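Local coordinates for afamin (Homo sapiens, PDB 6FAK), which carries hydrophobic molecules in body fluids, keeps lipidated Wnt proteins soluble and active, and binds vitamin E, at residues A[26-31]-A[140-145]; A[31-36]-A[102-107]; A[67-72]-A[250-255]; A[110-115]-A[148-153]; A[157-162]-A[286-291]. All blocks are in the same frame, centred on the assembly; numbering follows the deposited sequence.

Interaction 1. Residues A[26-31]-A[140-145]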
# COMPACT_ATOMS: atom_id res chain seq x y z
N THR A 26 14.32 17.27 2.40
CA THR A 26 13.70 18.08 3.42
C THR A 26 12.19 18.36 3.13
O THR A 26 11.34 18.34 4.03
CB THR A 26 14.46 19.43 3.58
OG1 THR A 26 15.80 19.15 4.01
CG2 THR A 26 13.82 20.28 4.64
N ILE A 27 11.91 18.67 1.87
CA ILE A 27 10.55 18.90 1.37
C ILE A 27 9.70 17.66 1.60
O ILE A 27 8.58 17.75 2.14
CB ILE A 27 10.57 19.29 -0.13
CG1 ILE A 27 11.07 20.72 -0.24
CG2 ILE A 27 9.18 19.19 -0.76
CD1 ILE A 27 11.33 21.17 -1.68
N ILE A 28 10.25 16.48 1.23
CA ILE A 28 9.50 15.24 1.40
C ILE A 28 9.15 15.06 2.91
O ILE A 28 8.00 14.88 3.25
CB ILE A 28 10.27 14.00 0.96
CG1 ILE A 28 10.45 13.99 -0.58
CG2 ILE A 28 9.55 12.73 1.38
CD1 ILE A 28 11.28 12.86 -1.13
N ALA A 29 10.15 15.17 3.77
CA ALA A 29 9.91 14.96 5.23
C ALA A 29 8.85 15.95 5.80
O ALA A 29 7.94 15.56 6.51
CB ALA A 29 11.22 15.12 6.00
N PHE A 30 9.05 17.23 5.50
CA PHE A 30 8.22 18.29 6.02
C PHE A 30 6.79 18.15 5.52
O PHE A 30 5.87 18.14 6.33
CB PHE A 30 8.79 19.65 5.65
CG PHE A 30 8.20 20.83 6.40
CD1 PHE A 30 7.32 20.70 7.46
CD2 PHE A 30 8.57 22.09 6.04
CE1 PHE A 30 6.82 21.81 8.13
CE2 PHE A 30 8.05 23.24 6.65
CZ PHE A 30 7.19 23.10 7.74
N ALA A 31 6.66 17.89 4.22
CA ALA A 31 5.34 17.74 3.57
C ALA A 31 4.58 16.55 4.07
O ALA A 31 3.35 16.61 4.20
CB ALA A 31 5.50 17.69 2.04
N HIS A 140 8.15 21.91 -6.31
CA HIS A 140 6.70 22.01 -6.11
C HIS A 140 5.98 20.68 -6.37
O HIS A 140 5.08 20.29 -5.61
CB HIS A 140 6.10 23.16 -6.94
CG HIS A 140 4.70 23.52 -6.54
ND1 HIS A 140 4.39 24.62 -5.77
CD2 HIS A 140 3.51 22.91 -6.80
CE1 HIS A 140 3.09 24.67 -5.57
NE2 HIS A 140 2.53 23.65 -6.19
N PHE A 141 6.39 19.96 -7.42
CA PHE A 141 5.87 18.58 -7.68
C PHE A 141 6.02 17.63 -6.46
O PHE A 141 5.07 16.98 -6.05
CB PHE A 141 6.62 17.96 -8.88
CG PHE A 141 6.37 16.48 -9.06
CD1 PHE A 141 5.24 16.02 -9.73
CD2 PHE A 141 7.27 15.55 -8.56
CE1 PHE A 141 5.00 14.68 -9.88
CE2 PHE A 141 7.05 14.20 -8.71
CZ PHE A 141 5.90 13.77 -9.37
N LEU A 142 7.24 17.58 -5.93
CA LEU A 142 7.59 16.76 -4.83
C LEU A 142 6.83 17.14 -3.53
O LEU A 142 6.36 16.25 -2.82
CB LEU A 142 9.10 16.84 -4.62
CG LEU A 142 9.92 15.68 -4.12
CD1 LEU A 142 9.45 14.34 -4.66
CD2 LEU A 142 11.39 15.92 -4.49
N TYR A 143 6.74 18.43 -3.23
CA TYR A 143 5.82 18.94 -2.22
C TYR A 143 4.40 18.41 -2.38
O TYR A 143 3.80 17.93 -1.41
CB TYR A 143 5.83 20.47 -2.24
CG TYR A 143 4.74 21.19 -1.53
CD1 TYR A 143 4.73 21.26 -0.14
CD2 TYR A 143 3.74 21.87 -2.23
CE1 TYR A 143 3.72 21.94 0.54
CE2 TYR A 143 2.74 22.58 -1.56
CZ TYR A 143 2.76 22.63 -0.18
OH TYR A 143 1.80 23.33 0.48
N GLU A 144 3.84 18.54 -3.59
CA GLU A 144 2.44 18.24 -3.81
C GLU A 144 2.20 16.73 -3.73
O GLU A 144 1.18 16.28 -3.14
CB GLU A 144 1.92 18.83 -5.14
CG GLU A 144 1.93 20.39 -5.24
CD GLU A 144 0.96 21.14 -4.32
OE1 GLU A 144 0.20 20.50 -3.57
OE2 GLU A 144 0.96 22.41 -4.37
N VAL A 145 3.16 15.95 -4.22
CA VAL A 145 3.07 14.49 -4.14
C VAL A 145 3.22 13.98 -2.70
O VAL A 145 2.42 13.17 -2.24
CB VAL A 145 4.05 13.82 -5.13
CG1 VAL A 145 3.96 12.31 -5.01
CG2 VAL A 145 3.65 14.18 -6.57
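Ala31 N donates to Ile27 O at 2.8 Å, the helical bond that sets these two residues one turn apart on helix 22-33, where both face Tyr143 of helix 134-148. Between the segments themselves the contact is apolar. Ile27 CG1 lies beside the backbone N (chi1 -74°), which puts CG2 anti to that N and toward Tyr143. This methyl comes within 3.6 Å of Tyr143 N and touches Tyr143 CB at 3.9 Å. Ala31 CB sits 3.9 Å from Tyr143 O and approaches the phenol ring obliquely, 4.3 Å from Tyr143 CD1. The two segment axes come within 8.7 Å of each other at an angle of 27°, so the helices run side by side in the same direction, a packed pair in the all-helical first albumin domain. Ile28 CG1 meets Leu142 CG at 4.0 Å, and both side chains also pack on helix 154-171, Ile28 against Leu157 and Leu158, Leu142 against Ala161. The Tyr143 ring has His140 O in plane at its edge and meets Phe39 edge-to-face, while its hydroxyl is hydrogen-bonded to Ala37 O, contacts that together would restrict turning of the ring.

Interaction 2. Residues A[31-36]-A[102-107]. With NAG (2-acetamido-2-deoxy-beta-D-glucopyranose), chain B.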
# COMPACT_ATOMS: atom_id res chain seq x y z
N ALA A 31 6.66 17.89 4.22
CA ALA A 31 5.34 17.74 3.57
C ALA A 31 4.58 16.55 4.07
O ALA A 31 3.35 16.61 4.20
CB ALA A 31 5.50 17.69 2.04
N GLN A 32 5.29 15.45 4.37
CA GLN A 32 4.61 14.25 4.91
C GLN A 32 4.18 14.43 6.38
O GLN A 32 3.10 14.02 6.74
CB GLN A 32 5.49 12.99 4.79
CG GLN A 32 5.78 12.60 3.35
CD GLN A 32 6.49 11.27 3.24
OE1 GLN A 32 7.47 11.03 3.96
NE2 GLN A 32 6.03 10.42 2.29
N TYR A 33 5.07 14.99 7.21
CA TYR A 33 4.75 15.23 8.60
C TYR A 33 3.69 16.32 8.83
O TYR A 33 2.87 16.21 9.75
CB TYR A 33 6.04 15.54 9.38
CG TYR A 33 6.82 14.27 9.77
CD1 TYR A 33 6.21 13.23 10.48
CD2 TYR A 33 8.15 14.14 9.48
CE1 TYR A 33 6.92 12.10 10.86
CE2 TYR A 33 8.88 13.01 9.84
CZ TYR A 33 8.25 12.01 10.53
OH TYR A 33 8.98 10.90 10.90
N VAL A 34 3.73 17.37 8.02
CA VAL A 34 2.88 18.57 8.22
C VAL A 34 2.25 18.85 6.87
O VAL A 34 2.73 19.67 6.05
CB VAL A 34 3.68 19.79 8.76
CG1 VAL A 34 2.72 20.89 9.17
CG2 VAL A 34 4.55 19.42 9.96
N GLN A 35 1.21 18.09 6.60
CA GLN A 35 0.63 18.04 5.28
C GLN A 35 -0.14 19.33 4.94
O GLN A 35 -0.47 19.54 3.78
CB GLN A 35 -0.32 16.83 5.17
CG GLN A 35 0.43 15.50 5.19
CD GLN A 35 -0.48 14.40 5.58
OE1 GLN A 35 -0.64 14.17 6.76
NE2 GLN A 35 -1.14 13.76 4.60
N GLU A 36 -0.45 20.13 5.96
CA GLU A 36 -1.09 21.46 5.79
C GLU A 36 -0.09 22.57 5.50
O GLU A 36 -0.50 23.67 5.09
CB GLU A 36 -1.89 21.88 7.06
CG GLU A 36 -2.87 20.84 7.56
CD GLU A 36 -2.22 19.70 8.44
OE1 GLU A 36 -0.95 19.65 8.60
OE2 GLU A 36 -3.00 18.85 8.98
N LEU A 102 7.17 9.98 17.97
CA LEU A 102 5.96 9.22 17.96
C LEU A 102 4.75 10.12 17.65
O LEU A 102 3.95 9.80 16.79
CB LEU A 102 5.77 8.47 19.32
CG LEU A 102 4.54 7.56 19.45
CD1 LEU A 102 4.57 6.44 18.44
CD2 LEU A 102 4.46 6.94 20.86
N CYS A 103 4.69 11.26 18.34
CA CYS A 103 3.65 12.24 18.09
C CYS A 103 3.65 12.69 16.63
O CYS A 103 2.58 12.77 16.05
CB CYS A 103 3.83 13.45 19.04
SG CYS A 103 2.50 14.62 19.00
N PHE A 104 4.81 12.95 16.06
CA PHE A 104 4.94 13.36 14.65
C PHE A 104 4.40 12.28 13.66
O PHE A 104 3.69 12.59 12.70
CB PHE A 104 6.37 13.78 14.30
CG PHE A 104 6.60 15.26 14.42
CD1 PHE A 104 6.02 16.13 13.50
CD2 PHE A 104 7.31 15.79 15.47
CE1 PHE A 104 6.23 17.51 13.62
CE2 PHE A 104 7.52 17.17 15.59
CZ PHE A 104 6.99 18.03 14.66
N PHE A 105 4.75 11.04 13.96
CA PHE A 105 4.22 9.90 13.26
C PHE A 105 2.70 9.80 13.32
O PHE A 105 2.06 9.57 12.28
CB PHE A 105 4.89 8.62 13.76
CG PHE A 105 4.27 7.38 13.23
CD1 PHE A 105 4.54 6.95 11.95
CD2 PHE A 105 3.46 6.58 14.03
CE1 PHE A 105 3.96 5.78 11.46
CE2 PHE A 105 2.88 5.42 13.54
CZ PHE A 105 3.15 5.03 12.26
N TYR A 106 2.12 9.93 14.52
CA TYR A 106 0.69 9.98 14.69
C TYR A 106 -0.01 11.18 14.03
O TYR A 106 -1.21 11.09 13.79
CB TYR A 106 0.23 9.85 16.15
CG TYR A 106 0.49 8.50 16.77
CD1 TYR A 106 0.18 7.34 16.09
CD2 TYR A 106 1.03 8.37 18.05
CE1 TYR A 106 0.41 6.10 16.64
CE2 TYR A 106 1.26 7.12 18.62
CZ TYR A 106 0.96 5.99 17.89
OH TYR A 106 1.14 4.72 18.40
N ASN A 107 0.72 12.25 13.77
CA ASN A 107 0.20 13.44 13.11
C ASN A 107 -0.12 13.26 11.63
O ASN A 107 -0.88 14.05 11.05
CB ASN A 107 1.20 14.60 13.27
CG ASN A 107 0.58 15.98 13.00
OD1 ASN A 107 -0.39 16.31 13.62
ND2 ASN A 107 1.16 16.78 12.10
C1 NAG B . -2.68 0.25 18.09
C2 NAG B . -2.12 1.14 19.20
C3 NAG B . -0.72 0.67 19.58
C4 NAG B . -0.74 -0.81 19.94
C5 NAG B . -1.41 -1.63 18.83
C6 NAG B . -1.53 -3.09 19.23
C7 NAG B . -2.44 3.55 19.59
C8 NAG B . -2.84 3.20 21.00
N2 NAG B . -2.10 2.53 18.78
O3 NAG B . -0.23 1.44 20.70
O4 NAG B . 0.60 -1.27 20.17
O5 NAG B . -2.71 -1.11 18.53
O6 NAG B . -2.38 -3.21 20.38
O7 NAG B . -2.42 4.70 19.20
O HOH W 1 -0.10 19.21 11.16
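Tyr33 and Phe104 form the tight half of this contact, a T-shaped pair in which the edge of the Phe104 ring points at the face of the tyrosine, with planes at 72° and centroids 5.7 Å apart. Tyr33 CG lies anti to the carbonyl carbon (chi1 -80°), and beyond it the ring lies against the turn of helix 97-106: Tyr33 CD1 meets Phe104 O at 3.4 Å, the oxygen near the plane of the ring at its edge, and Phe104 CB at 3.9 Å. The hydroxyl of Tyr33 is hydrogen-bonded to Glu250 O of the second albumin domain. Also buried is the bond from Asn107 ND2 to Tyr33 O, 3.0 Å long, almost in line with the carbonyl bond but bent at the hydrogen (146°). Val34 adds a looser touch, its CG2 at the edge of the Phe104 ring.

Toward the partly exposed Glu36 the contact becomes looser and hydrated. Asn107 ND2 also donates to a water at 2.9 Å, and that water lies 2.7 Å from Glu36 OE1, whose other carboxylate oxygen forms a salt bridge with Lys109. At the outer margin Tyr106 OH lies 3.6 Å from O7 of a glycan sugar, a plain touch. The chemistry thus divides in two: aromatic packing joins the helices, whereas one asparagine amide serves both the carbonyl of the last residue of helix 22-33 and, through water, a carboxylate.

Interaction 3. Residues A[67-72]-A[250-255]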
# COMPACT_ATOMS: atom_id res chain seq x y z
N LYS A 67 23.33 13.28 16.17
CA LYS A 67 21.92 13.06 16.57
C LYS A 67 21.15 12.25 15.51
O LYS A 67 21.57 12.18 14.36
CB LYS A 67 21.19 14.38 16.83
CG LYS A 67 21.51 15.05 18.17
CD LYS A 67 20.84 16.42 18.28
CE LYS A 67 20.48 16.83 19.70
NZ LYS A 67 21.46 16.41 20.74
N LEU A 68 20.03 11.65 15.92
CA LEU A 68 19.12 11.00 14.97
C LEU A 68 18.63 12.07 13.96
O LEU A 68 18.42 13.25 14.34
CB LEU A 68 17.97 10.35 15.72
CG LEU A 68 17.05 9.36 14.99
CD1 LEU A 68 17.72 8.01 14.66
CD2 LEU A 68 15.81 9.13 15.84
N PRO A 69 18.54 11.71 12.66
CA PRO A 69 18.21 12.75 11.65
C PRO A 69 16.86 13.39 11.89
O PRO A 69 16.71 14.59 11.79
CB PRO A 69 18.21 11.97 10.32
CG PRO A 69 18.96 10.70 10.60
CD PRO A 69 18.68 10.38 12.04
N ASN A 70 15.89 12.57 12.23
CA ASN A 70 14.55 13.03 12.54
C ASN A 70 14.51 13.99 13.71
O ASN A 70 13.76 14.96 13.67
CB ASN A 70 13.63 11.84 12.86
CG ASN A 70 12.46 11.78 11.95
OD1 ASN A 70 12.40 12.58 10.99
ND2 ASN A 70 11.54 10.84 12.21
N ASN A 71 15.31 13.72 14.74
CA ASN A 71 15.38 14.63 15.89
C ASN A 71 15.87 16.01 15.47
O ASN A 71 15.34 17.01 15.96
CB ASN A 71 16.19 14.04 17.07
CG ASN A 71 15.40 12.97 17.86
OD1 ASN A 71 14.16 12.95 17.83
ND2 ASN A 71 16.13 12.08 18.57
N VAL A 72 16.78 16.07 14.50
CA VAL A 72 17.24 17.36 13.96
C VAL A 72 16.15 18.08 13.18
O VAL A 72 15.85 19.23 13.45
CB VAL A 72 18.51 17.22 13.06
CG1 VAL A 72 18.92 18.57 12.48
CG2 VAL A 72 19.69 16.64 13.89
N GLU A 250 8.50 4.98 10.33
CA GLU A 250 8.49 6.17 11.13
C GLU A 250 8.30 7.45 10.33
O GLU A 250 7.65 8.38 10.79
CB GLU A 250 9.75 6.25 12.01
CG GLU A 250 9.81 7.55 12.77
CD GLU A 250 11.02 7.74 13.64
OE1 GLU A 250 11.79 6.77 13.88
OE2 GLU A 250 11.12 8.93 14.09
N GLY A 251 8.89 7.49 9.15
CA GLY A 251 8.95 8.68 8.36
C GLY A 251 10.29 9.41 8.40
O GLY A 251 10.37 10.50 7.93
N ASP A 252 11.32 8.78 8.96
CA ASP A 252 12.62 9.38 9.07
C ASP A 252 13.30 9.24 7.68
O ASP A 252 13.92 8.21 7.37
CB ASP A 252 13.40 8.69 10.19
CG ASP A 252 14.77 9.32 10.42
OD1 ASP A 252 15.34 10.00 9.52
OD2 ASP A 252 15.26 9.11 11.53
N VAL A 253 13.19 10.28 6.86
CA VAL A 253 13.60 10.20 5.44
C VAL A 253 15.09 9.91 5.25
O VAL A 253 15.46 9.06 4.44
CB VAL A 253 13.15 11.42 4.62
CG1 VAL A 253 11.64 11.54 4.62
CG2 VAL A 253 13.79 12.71 5.15
N VAL A 254 15.94 10.59 6.03
CA VAL A 254 17.40 10.35 6.01
C VAL A 254 17.78 8.91 6.41
O VAL A 254 18.52 8.24 5.69
CB VAL A 254 18.15 11.39 6.88
CG1 VAL A 254 19.64 11.09 6.94
CG2 VAL A 254 17.93 12.79 6.32
N GLN A 255 17.28 8.45 7.54
CA GLN A 255 17.55 7.09 7.99
C GLN A 255 17.02 6.05 7.00
O GLN A 255 17.63 4.98 6.80
CB GLN A 255 16.92 6.84 9.36
CG GLN A 255 17.49 5.62 10.07
CD GLN A 255 19.00 5.75 10.33
OE1 GLN A 255 19.52 6.85 10.53
NE2 GLN A 255 19.70 4.66 10.23
O HOH W 2 12.30 12.79 8.33
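Asn70 and Glu250 meet tip to tip through the one direct hydrogen bond between the segments, Asn70 ND2 donating to Glu250 OE2 at 2.7 Å from above the carboxylate plane. Tyr33 OH is a second partner of ND2, and Arg101 forms a salt bridge with Glu250 OE1. On the other amide atom, a water donates to Asn70 OD1 at 2.7 Å and accepts from Val253 N. Replacing Asn70 by alanine would probably leave Glu250 OE2 without this donor and let the bridging water drift.

Flat groups also stack: the Asn70 amide slides past the Asp252 carboxylate with planes 17° apart. Asp252 is the N-cap, its OD1 taking Gln255 N at 3.2 Å, and it follows Gly251, the C-prime residue of a Schellman motif.

The apolar share falls to Pro69, whose CB presses on Val254 CB at 3.5 Å, tighter than usual. The chemistry implies a mixed junction between the first albumin domain and the hydrophobic-ligand region of the second, a directional amide–carboxylate bond beside proline–valine packing.

Interaction 4. Residues A[110-115]-A[148-153]. With NA (sodium ion), chain F.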
# COMPACT_ATOMS: atom_id res chain seq x y z
N SER A 110 -3.83 9.78 6.71
CA SER A 110 -4.12 8.96 5.52
C SER A 110 -5.14 9.61 4.60
O SER A 110 -4.98 9.57 3.40
CB SER A 110 -4.63 7.57 5.94
OG SER A 110 -5.43 7.70 7.11
N ASP A 111 -6.16 10.26 5.19
CA ASP A 111 -7.28 10.84 4.40
C ASP A 111 -6.82 12.24 3.98
O ASP A 111 -6.79 13.14 4.79
CB ASP A 111 -8.59 10.87 5.24
CG ASP A 111 -9.68 11.80 4.64
OD1 ASP A 111 -9.62 12.20 3.48
OD2 ASP A 111 -10.63 12.13 5.35
N VAL A 112 -6.36 12.38 2.75
CA VAL A 112 -5.83 13.66 2.27
C VAL A 112 -6.91 14.48 1.53
O VAL A 112 -6.58 15.35 0.78
CB VAL A 112 -4.51 13.49 1.48
CG1 VAL A 112 -3.47 12.90 2.41
CG2 VAL A 112 -4.64 12.60 0.23
N GLY A 113 -8.19 14.24 1.85
CA GLY A 113 -9.32 14.92 1.20
C GLY A 113 -9.45 16.35 1.65
O GLY A 113 -10.16 17.13 1.01
N PHE A 114 -8.78 16.72 2.76
CA PHE A 114 -8.64 18.14 3.14
C PHE A 114 -7.77 19.01 2.19
O PHE A 114 -7.76 20.25 2.34
CB PHE A 114 -8.15 18.31 4.59
CG PHE A 114 -6.77 17.80 4.84
CD1 PHE A 114 -5.65 18.63 4.69
CD2 PHE A 114 -6.56 16.48 5.17
CE1 PHE A 114 -4.36 18.17 4.88
CE2 PHE A 114 -5.24 16.01 5.37
CZ PHE A 114 -4.16 16.86 5.23
N LEU A 115 -7.03 18.38 1.27
CA LEU A 115 -6.23 19.09 0.28
C LEU A 115 -7.03 19.37 -0.98
O LEU A 115 -7.90 18.57 -1.34
CB LEU A 115 -4.98 18.27 -0.06
CG LEU A 115 -3.98 18.20 1.14
CD1 LEU A 115 -2.76 17.40 0.79
CD2 LEU A 115 -3.56 19.55 1.68
N ARG A 148 0.34 14.45 -0.22
CA ARG A 148 -0.78 13.56 -0.57
C ARG A 148 -0.46 12.07 -0.40
O ARG A 148 -1.36 11.26 -0.51
CB ARG A 148 -1.26 13.82 -1.99
CG ARG A 148 -2.05 15.13 -2.15
CD ARG A 148 -2.21 15.54 -3.62
NE ARG A 148 -2.97 16.80 -3.72
CZ ARG A 148 -2.46 18.01 -3.57
NH1 ARG A 148 -1.14 18.17 -3.41
NH2 ARG A 148 -3.26 19.08 -3.56
N ASN A 149 0.79 11.74 -0.11
CA ASN A 149 1.28 10.35 0.01
C ASN A 149 2.19 10.30 1.25
O ASN A 149 3.40 10.08 1.12
CB ASN A 149 2.01 9.91 -1.29
CG ASN A 149 1.09 9.85 -2.46
OD1 ASN A 149 0.43 8.85 -2.64
ND2 ASN A 149 0.98 10.96 -3.25
N PRO A 150 1.63 10.52 2.44
CA PRO A 150 2.47 10.77 3.60
C PRO A 150 3.27 9.58 4.10
O PRO A 150 4.16 9.80 4.90
CB PRO A 150 1.46 11.13 4.70
CG PRO A 150 0.16 10.57 4.24
CD PRO A 150 0.20 10.65 2.75
N PHE A 151 2.90 8.36 3.66
CA PHE A 151 3.58 7.16 4.14
C PHE A 151 4.54 6.57 3.12
O PHE A 151 5.24 5.64 3.47
CB PHE A 151 2.58 6.11 4.56
CG PHE A 151 1.70 6.56 5.68
CD1 PHE A 151 2.22 6.71 6.93
CD2 PHE A 151 0.35 6.86 5.46
CE1 PHE A 151 1.48 7.18 7.96
CE2 PHE A 151 -0.41 7.32 6.50
CZ PHE A 151 0.15 7.47 7.75
N VAL A 152 4.56 7.08 1.89
CA VAL A 152 5.43 6.50 0.85
C VAL A 152 6.88 6.78 1.20
O VAL A 152 7.23 7.88 1.61
CB VAL A 152 5.10 7.02 -0.55
CG1 VAL A 152 5.95 6.36 -1.65
CG2 VAL A 152 3.65 6.64 -0.84
N PHE A 153 7.71 5.77 1.01
CA PHE A 153 9.11 5.87 1.47
C PHE A 153 9.91 6.78 0.51
O PHE A 153 9.62 6.80 -0.70
CB PHE A 153 9.80 4.51 1.49
CG PHE A 153 9.21 3.48 2.43
CD1 PHE A 153 8.22 3.79 3.39
CD2 PHE A 153 9.73 2.21 2.41
CE1 PHE A 153 7.73 2.81 4.27
CE2 PHE A 153 9.25 1.21 3.28
CZ PHE A 153 8.25 1.51 4.18
NA NA F . -10.41 18.35 -1.21
O HOH W 3 -10.05 16.95 -3.07
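Leu115 CB lies over one face of the Arg148 guanidinium, 4.0 Å from Arg148 NH2, while the Phe151 ring is met at its edge, near its plane, by Ser110 CA, 4.2 Å from Phe151 CE2. Leu115 CD1 touches Arg148 CG at 3.8 Å, and from there the arginine chain runs extended to NE. The charge is engaged beyond the segments, NH1 in a salt bridge with Glu144 and NH2 on Pro116 O.

Val112 turns both methyls inward. CG2, in the crowded position between backbone N and carbonyl carbon, comes 3.6 Å from Arg148 O, and CG1 lies 4.3 Å from Pro150 CD. With no hydrogen bond between the segments, the two interhelical loops are joined by van der Waals contact.

Within 110-115, Asp111 OD1 accepts from Gly113 N at 3.0 Å in an Asx turn, leading into a type I beta turn from Val112 to Leu115. Gly113 O and Leu115 O bind the same sodium ion, each at 2.5 Å, alongside a water: a cation site built on the carbonyls of a turn.

Interaction 5. Residues A[157-162]-A[286-291]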
# COMPACT_ATOMS: atom_id res chain seq x y z
N LEU A 157 9.62 7.88 -3.64
CA LEU A 157 9.19 9.20 -4.06
C LEU A 157 10.23 9.87 -4.94
O LEU A 157 9.86 10.54 -5.95
CB LEU A 157 8.89 10.10 -2.85
CG LEU A 157 7.49 10.54 -2.49
CD1 LEU A 157 6.35 9.67 -3.04
CD2 LEU A 157 7.34 10.79 -1.00
N LEU A 158 11.49 9.76 -4.56
CA LEU A 158 12.60 10.29 -5.40
C LEU A 158 12.69 9.59 -6.78
O LEU A 158 12.95 10.24 -7.80
CB LEU A 158 13.93 10.16 -4.68
CG LEU A 158 14.13 11.01 -3.43
CD1 LEU A 158 15.35 10.53 -2.67
CD2 LEU A 158 14.27 12.48 -3.74
N THR A 159 12.50 8.29 -6.83
CA THR A 159 12.39 7.58 -8.08
C THR A 159 11.20 8.06 -8.92
O THR A 159 11.30 8.24 -10.17
CB THR A 159 12.32 6.06 -7.84
OG1 THR A 159 13.53 5.63 -7.22
CG2 THR A 159 12.13 5.29 -9.16
N VAL A 160 10.07 8.22 -8.26
CA VAL A 160 8.89 8.75 -8.91
C VAL A 160 9.18 10.16 -9.49
O VAL A 160 8.83 10.41 -10.63
CB VAL A 160 7.64 8.66 -7.95
CG1 VAL A 160 6.48 9.50 -8.43
CG2 VAL A 160 7.20 7.21 -7.86
N ALA A 161 9.85 11.04 -8.74
CA ALA A 161 10.18 12.40 -9.23
C ALA A 161 11.08 12.33 -10.44
O ALA A 161 10.85 13.09 -11.40
CB ALA A 161 10.86 13.24 -8.15
N VAL A 162 12.04 11.42 -10.42
CA VAL A 162 12.96 11.21 -11.56
C VAL A 162 12.18 10.80 -12.84
O VAL A 162 12.39 11.38 -13.90
CB VAL A 162 14.07 10.17 -11.24
CG1 VAL A 162 14.78 9.69 -12.49
CG2 VAL A 162 15.09 10.78 -10.29
N ILE A 286 22.02 5.27 -6.97
CA ILE A 286 21.09 5.45 -5.86
C ILE A 286 20.06 6.48 -6.37
O ILE A 286 20.48 7.43 -7.01
CB ILE A 286 21.78 6.01 -4.59
CG1 ILE A 286 22.94 5.11 -4.13
CG2 ILE A 286 20.77 6.16 -3.44
CD1 ILE A 286 23.87 5.77 -3.13
N PRO A 287 18.75 6.33 -6.16
CA PRO A 287 18.10 5.18 -5.53
C PRO A 287 17.53 4.16 -6.54
O PRO A 287 16.70 3.33 -6.16
CB PRO A 287 16.95 5.85 -4.75
CG PRO A 287 16.54 6.97 -5.65
CD PRO A 287 17.77 7.40 -6.43
N GLU A 288 17.97 4.21 -7.80
CA GLU A 288 17.41 3.38 -8.87
C GLU A 288 17.88 1.93 -8.74
O GLU A 288 17.05 1.02 -8.78
CB GLU A 288 17.78 3.94 -10.26
CG GLU A 288 16.72 3.71 -11.32
CD GLU A 288 15.54 4.66 -11.21
OE1 GLU A 288 15.30 5.23 -10.12
OE2 GLU A 288 14.84 4.85 -12.23
N ARG A 289 19.19 1.74 -8.54
CA ARG A 289 19.82 0.41 -8.28
C ARG A 289 19.06 -0.49 -7.26
O ARG A 289 19.17 -1.72 -7.34
CB ARG A 289 21.35 0.58 -7.96
CG ARG A 289 22.06 -0.37 -6.96
CD ARG A 289 22.30 0.27 -5.60
NE ARG A 289 21.11 1.01 -5.13
CZ ARG A 289 20.98 1.67 -3.98
NH1 ARG A 289 21.99 1.73 -3.11
NH2 ARG A 289 19.82 2.26 -3.71
N GLY A 290 18.25 0.12 -6.38
CA GLY A 290 17.45 -0.57 -5.38
C GLY A 290 15.96 -0.70 -5.67
O GLY A 290 15.33 -1.71 -5.32
N GLN A 291 15.37 0.34 -6.28
CA GLN A 291 14.02 0.20 -6.86
C GLN A 291 14.06 -0.84 -8.03
O GLN A 291 13.06 -1.52 -8.30
CB GLN A 291 13.43 1.55 -7.34
CG GLN A 291 13.00 2.60 -6.29
CD GLN A 291 12.24 2.10 -5.06
OE1 GLN A 291 11.01 2.22 -4.96
NE2 GLN A 291 12.98 1.57 -4.08
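Segment 157-162 is helical throughout, whereas 286-291 enters a helix only at Glu288; Pro287, preceded by a cis peptide bond, is the N-cap residue. The backbones come nearest at Thr159 and Glu288, with CA atoms 6.6 Å apart. Thr159 OG1, anti to the carbonyl carbon (chi1 -63°), lies 3.2 Å from Gln291 CG and 3.6 Å from Pro287 CG, while its hydrogen bond goes back along its own helix to Pro155 O. Thr159 CG2 meets Glu288 OE1 at 3.3 Å, although the glutamate is poorly ordered; Glu288 OE2 is hydrogen-bonded to His163. An alanine in place of Thr159, lacking OG1 and CG2, would probably leave a gap facing Pro287, Glu288 and Gln291 and deprive Pro155 O of the hydroxyl. Gln291 OE1 accepts from the hydroxyls of Tyr191 and Thr156, which should hold the amide in place. Leu158 CB completes the contact at 4.2 Å from Pro287 CG. Helix 154-171 of the first albumin domain thus meets the start of helix 288-295 in the second, with Leu158 also packed on helices 13-20, 22-33 and 253-268, and Gln291 on Phe195 of helix 177-209.

Overall arrangement
Helix 22-33 ties most of these contacts together. Interactions 1 and 2 share Ala31, with centres about 13 Å apart, and Gln32 of interaction 2 reaches interaction 4, its NE2 lying 2.9 Å from both Asn149 O and Val152 O, probable hydrogen bonds. Tyr33 OH of interaction 2 lies 2.8 Å from Glu250 O and 2.9 Å from Asn70 ND2 of interaction 3, again probable hydrogen bonds. Interaction 1 abuts interaction 3 where Ala29 CB meets Val253 CG2 at 3.6 Å, and packs on helix 154-171 of interaction 5. Interactions 3 and 5 both join the first albumin domain to residues of the hydrophobic ligand pocket region, 194-298, at separate places: their centres are about 19 Å apart.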